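Long-range contact in putative D-arabinose 5-phosphate isomerase (Klebsiella pneumoniae subsp. pneumoniae, PDB 3K2V), which probably interconverts D-arabinose 5-phosphate and D-ribulose 5-phosphate, and binds CMP-Kdo through the CBS-domain pair of the crystallised fragment: residues A[35-45]-A[55-66]. Sequence-based numbering, arbitrary orientation.
Sequences HTGDEIPHVGL and EITRKNLGMTAI. With CMK (cytidine 5'-monophosphate 3-deoxy-beta-D-gulo-oct-2-ulo-pyranosonic acid), chain G.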
loop_
_atom_site.group_PDB
_atom_site.type_symbol
_atom_site.label_atom_id
_atom_site.label_comp_id
_atom_site.label_asym_id
_atom_site.label_seq_id
_atom_site.Cartn_x
_atom_site.Cartn_y
_atom_site.Cartn_z
ATOM N N HIS A 35 12.109 8.249 -8.099
ATOM C CA HIS A 35 11.506 8.327 -9.421
ATOM C C HIS A 35 11.352 9.784 -9.823
ATOM O O HIS A 35 10.887 10.612 -9.043
ATOM C CB HIS A 35 10.134 7.621 -9.415
ATOM C CG HIS A 35 10.232 6.182 -9.030
ATOM N ND1 HIS A 35 10.702 5.217 -9.895
ATOM C CD2 HIS A 35 10.020 5.561 -7.844
ATOM C CE1 HIS A 35 10.733 4.052 -9.265
ATOM N NE2 HIS A 35 10.313 4.233 -8.024
ATOM N N THR A 36 11.729 10.090 -11.054
ATOM C CA THR A 36 11.666 11.454 -11.584
ATOM C C THR A 36 11.046 11.413 -12.955
ATOM O O THR A 36 10.805 10.338 -13.502
ATOM C CB THR A 36 13.079 12.065 -11.701
ATOM O OG1 THR A 36 13.814 11.335 -12.675
ATOM C CG2 THR A 36 13.808 11.970 -10.381
ATOM N N GLY A 37 10.758 12.590 -13.497
ATOM C CA GLY A 37 10.293 12.718 -14.873
ATOM C C GLY A 37 8.970 12.004 -15.069
ATOM O O GLY A 37 8.058 12.116 -14.238
ATOM N N ASP A 38 8.898 11.222 -16.137
ATOM C CA ASP A 38 7.690 10.488 -16.469
ATOM C C ASP A 38 7.356 9.394 -15.481
ATOM O O ASP A 38 6.228 8.901 -15.522
ATOM C CB ASP A 38 7.793 9.854 -17.855
ATOM C CG ASP A 38 7.833 10.885 -18.984
ATOM O OD1 ASP A 38 7.375 12.034 -18.786
ATOM O OD2 ASP A 38 8.326 10.532 -20.084
ATOM N N GLU A 39 8.296 9.008 -14.605
ATOM C CA GLU A 39 7.967 7.986 -13.619
ATOM C C GLU A 39 7.222 8.566 -12.399
ATOM O O GLU A 39 6.735 7.809 -11.568
ATOM C CB GLU A 39 9.201 7.183 -13.205
ATOM C CG GLU A 39 9.703 6.240 -14.296
ATOM C CD GLU A 39 10.455 6.976 -15.391
ATOM O OE1 GLU A 39 9.960 6.995 -16.537
ATOM O OE2 GLU A 39 11.536 7.551 -15.109
ATOM N N ILE A 40 7.134 9.891 -12.292
ATOM C CA ILE A 40 6.379 10.521 -11.211
ATOM C C ILE A 40 4.874 10.427 -11.540
ATOM O O ILE A 40 4.443 10.848 -12.604
ATOM C CB ILE A 40 6.733 12.023 -11.009
ATOM C CG1 ILE A 40 8.217 12.216 -10.701
ATOM C CG2 ILE A 40 5.896 12.661 -9.867
ATOM C CD1 ILE A 40 8.619 13.705 -10.678
ATOM N N PRO A 41 4.078 9.871 -10.620
ATOM C CA PRO A 41 2.621 9.956 -10.786
ATOM C C PRO A 41 2.070 11.303 -10.357
ATOM O O PRO A 41 2.183 11.695 -9.194
ATOM C CB PRO A 41 2.093 8.841 -9.888
ATOM C CG PRO A 41 3.132 8.678 -8.832
ATOM C CD PRO A 41 4.455 9.208 -9.363
ATOM N N HIS A 42 1.497 12.017 -11.295
ATOM C CA HIS A 42 0.848 13.260 -10.971
ATOM C C HIS A 42 -0.238 13.577 -11.968
ATOM O O HIS A 42 -0.151 13.199 -13.149
ATOM C CB HIS A 42 1.840 14.414 -10.853
ATOM C CG HIS A 42 2.546 14.752 -12.127
ATOM N ND1 HIS A 42 2.051 15.669 -13.033
ATOM C CD2 HIS A 42 3.720 14.311 -12.638
ATOM C CE1 HIS A 42 2.885 15.763 -14.054
ATOM N NE2 HIS A 42 3.921 14.973 -13.825
ATOM N N VAL A 43 -1.304 14.200 -11.456
ATOM C CA VAL A 43 -2.385 14.729 -12.273
ATOM C C VAL A 43 -2.640 16.163 -11.847
ATOM O O VAL A 43 -2.129 16.627 -10.838
ATOM C CB VAL A 43 -3.697 13.903 -12.153
ATOM C CG1 VAL A 43 -3.446 12.443 -12.563
ATOM C CG2 VAL A 43 -4.292 13.961 -10.731
ATOM N N GLY A 44 -3.405 16.871 -12.657
ATOM C CA GLY A 44 -3.763 18.250 -12.374
ATOM C C GLY A 44 -4.979 18.403 -11.490
ATOM O O GLY A 44 -5.728 17.438 -11.219
ATOM N N LEU A 45 -5.199 19.645 -11.079
ATOM C CA LEU A 45 -6.261 19.973 -10.141
ATOM C C LEU A 45 -7.651 19.715 -10.712
ATOM O O LEU A 45 -8.567 19.430 -9.945
ATOM C CB LEU A 45 -6.164 21.434 -9.684
ATOM C CG LEU A 45 -7.128 21.865 -8.562
ATOM C CD1 LEU A 45 -6.829 21.060 -7.305
ATOM C CD2 LEU A 45 -7.004 23.369 -8.304
ATOM N N GLU A 55 -3.610 7.038 -13.482
ATOM C CA GLU A 55 -2.236 7.493 -13.280
ATOM C C GLU A 55 -1.573 6.649 -12.204
ATOM O O GLU A 55 -0.415 6.236 -12.383
ATOM C CB GLU A 55 -2.195 8.979 -12.924
ATOM C CG GLU A 55 -0.782 9.576 -12.660
ATOM C CD GLU A 55 0.078 9.786 -13.916
ATOM O OE1 GLU A 55 -0.389 9.465 -15.033
ATOM O OE2 GLU A 55 1.238 10.285 -13.780
ATOM N N ILE A 56 -2.313 6.353 -11.126
ATOM C CA ILE A 56 -1.828 5.473 -10.069
ATOM C C ILE A 56 -1.457 4.114 -10.654
ATOM O O ILE A 56 -0.361 3.593 -10.379
ATOM C CB ILE A 56 -2.850 5.282 -8.904
ATOM C CG1 ILE A 56 -3.040 6.575 -8.124
ATOM C CG2 ILE A 56 -2.388 4.125 -7.961
ATOM C CD1 ILE A 56 -4.172 6.503 -7.019
ATOM N N THR A 57 -2.350 3.540 -11.465
ATOM C CA THR A 57 -2.093 2.236 -12.047
ATOM C C THR A 57 -0.857 2.255 -12.945
ATOM O O THR A 57 0.007 1.389 -12.835
ATOM C CB THR A 57 -3.302 1.739 -12.851
ATOM O OG1 THR A 57 -4.444 1.710 -11.985
ATOM C CG2 THR A 57 -3.033 0.357 -13.399
ATOM N N ARG A 58 -0.764 3.260 -13.804
ATOM C CA ARG A 58 0.331 3.306 -14.741
ATOM C C ARG A 58 1.690 3.505 -14.107
ATOM O O ARG A 58 2.650 2.920 -14.571
ATOM C CB ARG A 58 0.074 4.330 -15.827
ATOM C CG ARG A 58 -0.904 3.762 -16.782
ATOM C CD ARG A 58 -1.544 4.789 -17.614
ATOM N NE ARG A 58 -2.339 4.127 -18.635
ATOM C CZ ARG A 58 -2.947 4.768 -19.619
ATOM N NH1 ARG A 58 -2.818 6.095 -19.700
ATOM N NH2 ARG A 58 -3.660 4.085 -20.517
ATOM N N LYS A 59 1.781 4.283 -13.034
ATOM C CA LYS A 59 3.105 4.578 -12.469
ATOM C C LYS A 59 3.516 3.606 -11.372
ATOM O O LYS A 59 4.682 3.599 -10.943
ATOM C CB LYS A 59 3.207 6.040 -12.025
ATOM C CG LYS A 59 2.845 7.075 -13.108
ATOM C CD LYS A 59 3.586 6.904 -14.425
ATOM C CE LYS A 59 3.194 7.948 -15.489
ATOM N NZ LYS A 59 3.347 9.368 -15.086
ATOM N N ASN A 60 2.563 2.781 -10.943
ATOM C CA ASN A 60 2.827 1.604 -10.161
ATOM C C ASN A 60 3.396 1.844 -8.738
ATOM O O ASN A 60 4.092 0.982 -8.171
ATOM C CB ASN A 60 3.756 0.681 -10.975
ATOM C CG ASN A 60 3.713 -0.724 -10.499
ATOM O OD1 ASN A 60 2.647 -1.251 -10.167
ATOM N ND2 ASN A 60 4.884 -1.349 -10.415
ATOM N N LEU A 61 3.076 2.990 -8.158
ATOM C CA LEU A 61 3.523 3.349 -6.821
ATOM C C LEU A 61 2.392 3.407 -5.785
ATOM O O LEU A 61 2.622 3.816 -4.639
ATOM C CB LEU A 61 4.187 4.726 -6.888
ATOM C CG LEU A 61 5.396 4.824 -7.803
ATOM C CD1 LEU A 61 5.859 6.243 -7.857
ATOM C CD2 LEU A 61 6.515 3.917 -7.320
ATOM N N GLY A 62 1.166 3.074 -6.179
ATOM C CA GLY A 62 0.048 3.065 -5.245
ATOM C C GLY A 62 -0.488 4.441 -4.852
ATOM O O GLY A 62 -1.329 4.556 -3.958
HETATM N N MSE A 63 -0.027 5.474 -5.535
HETATM C CA MSE A 63 -0.423 6.828 -5.225
HETATM C C MSE A 63 -0.159 7.750 -6.388
HETATM O O MSE A 63 0.565 7.399 -7.321
HETATM C CB MSE A 63 0.335 7.363 -3.987
HETATM C CG MSE A 63 1.855 7.344 -4.110
HETATM SE SE MSE A 63 2.650 9.051 -3.535
HETATM C CE MSE A 63 2.003 10.134 -4.979
ATOM N N THR A 64 -0.771 8.919 -6.330
ATOM C CA THR A 64 -0.489 10.006 -7.224
ATOM C C THR A 64 -0.468 11.320 -6.465
ATOM O O THR A 64 -1.198 11.502 -5.493
ATOM C CB THR A 64 -1.503 10.084 -8.400
ATOM O OG1 THR A 64 -1.078 11.075 -9.350
ATOM C CG2 THR A 64 -2.953 10.385 -7.911
ATOM N N ALA A 65 0.385 12.227 -6.920
ATOM C CA ALA A 65 0.316 13.615 -6.538
ATOM C C ALA A 65 -0.721 14.355 -7.386
ATOM O O ALA A 65 -1.078 13.943 -8.503
ATOM C CB ALA A 65 1.725 14.296 -6.720
ATOM N N ILE A 66 -1.191 15.456 -6.835
ATOM C CA ILE A 66 -1.992 16.420 -7.555
ATOM C C ILE A 66 -1.178 17.711 -7.498
ATOM O O ILE A 66 -0.856 18.201 -6.407
ATOM C CB ILE A 66 -3.374 16.651 -6.913
ATOM C CG1 ILE A 66 -4.236 15.370 -6.946
ATOM C CG2 ILE A 66 -4.116 17.776 -7.675
ATOM C CD1 ILE A 66 -3.949 14.331 -5.849
HETATM N N1C CMK G . -1.635 -10.162 -3.208
HETATM C C2C CMK G . -1.529 -11.570 -2.951
HETATM N N3C CMK G . -1.067 -11.991 -1.713
HETATM C C4C CMK G . -0.699 -11.072 -0.722
HETATM C C5C CMK G . -0.791 -9.709 -0.965
HETATM C C6C CMK G . -1.251 -9.258 -2.210
HETATM O O2C CMK G . -1.857 -12.406 -3.794
HETATM N N4C CMK G . -0.267 -11.537 0.450
HETATM C "C1'" CMK G . -2.132 -9.686 -4.544
HETATM C "C2'" CMK G . -3.240 -8.608 -4.466
HETATM O "O2'" CMK G . -4.555 -9.190 -4.299
HETATM C "C3'" CMK G . -3.092 -7.900 -5.812
HETATM C "C4'" CMK G . -1.610 -8.123 -6.218
HETATM O "O4'" CMK G . -1.039 -9.092 -5.293
HETATM O "O3'" CMK G . -3.977 -8.513 -6.759
HETATM C "C5'" CMK G . -0.748 -6.864 -5.879
HETATM O "O5'" CMK G . -0.961 -6.451 -4.464
HETATM P PA CMK G . -1.132 -4.860 -4.160
HETATM O O1A CMK G . -2.547 -4.594 -4.749
HETATM O O2A CMK G . -1.010 -4.565 -2.718
HETATM O O6 CMK G . 1.646 -2.580 -5.740
HETATM C C2 CMK G . 0.206 -2.798 -5.546
HETATM O O2 CMK G . 0.053 -4.176 -5.073
HETATM C C3 CMK G . -0.318 -1.819 -4.499
HETATM C C4 CMK G . 0.070 -0.387 -4.850
HETATM O O4 CMK G . -0.406 0.469 -3.799
HETATM C C5 CMK G . 1.578 -0.250 -5.036
HETATM C C6 CMK G . 1.989 -1.224 -6.154
HETATM C C7 CMK G . 3.430 -1.218 -6.728
HETATM C C1 CMK G . -0.645 -2.616 -6.830
HETATM O O1X CMK G . -1.646 -3.355 -6.914
HETATM O O1Y CMK G . -0.349 -1.720 -7.662
HETATM O O5 CMK G . 2.241 -0.597 -3.825
HETATM C C8 CMK G . 4.515 -1.644 -5.750
HETATM O O8 CMK G . 5.570 -2.310 -6.484
HETATM O O7 CMK G . 3.500 -2.120 -7.844
HETATM O O HOH W 1 6.696 5.089 -11.843
#
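Two backbone hydrogen bonds join the short strand 42-43, in parallel, to strand 63-67: Ala65 N gives its hydrogen to Pro41 O (2.9 Å) and Val43 N to Ala65 O (3.0 Å). Thr64 OG1 adds a third bond within its own strand, reaching Ala65 O from the face of that carbonyl opposite to Val43 N, so the one oxygen is gripped twice.

Charged groups fasten the chain around the start of strand 42-43, residues 38-42, to the end of helix 49-59. Lys59, bent at its second and fourth torsions, runs alongside Pro41 and brings NZ to Asp38 O (3.0 Å) and Ile40 O (3.1 Å). A salt bridge joins Lys59 NZ to Glu55 OE2 at 2.6 Å. That carboxylate oxygen also accepts a hydrogen bond from His42 N, on its anti side and with an N-H...O angle of 155°; the lysine comes from the opposite face, on the syn side. Pairing with the ammonium probably favours the ionised carboxylate. One water donates to both Glu39 O and Lys59 O.

Apolar packing fills in around Pro41, its CB on Lys59 CB (3.7 Å) and its CD on Leu61 CD1 (3.6 Å). Leu61 CD2 lies obliquely against the His35 ring. Farther along, Val43 spreads its two methyls: CG1 lies against Glu55 CB, and CG2 runs beside Ile66 CG1.

Beyond the helix, Asn60 OD1 accepts a hydrogen bond from CMK O7, and Asp79 also binds this ligand. Strand, helix and returning parallel strand make a beta-alpha-beta unit of the CBS domain, with the helix-to-strand turn at the CMP-Kdo site.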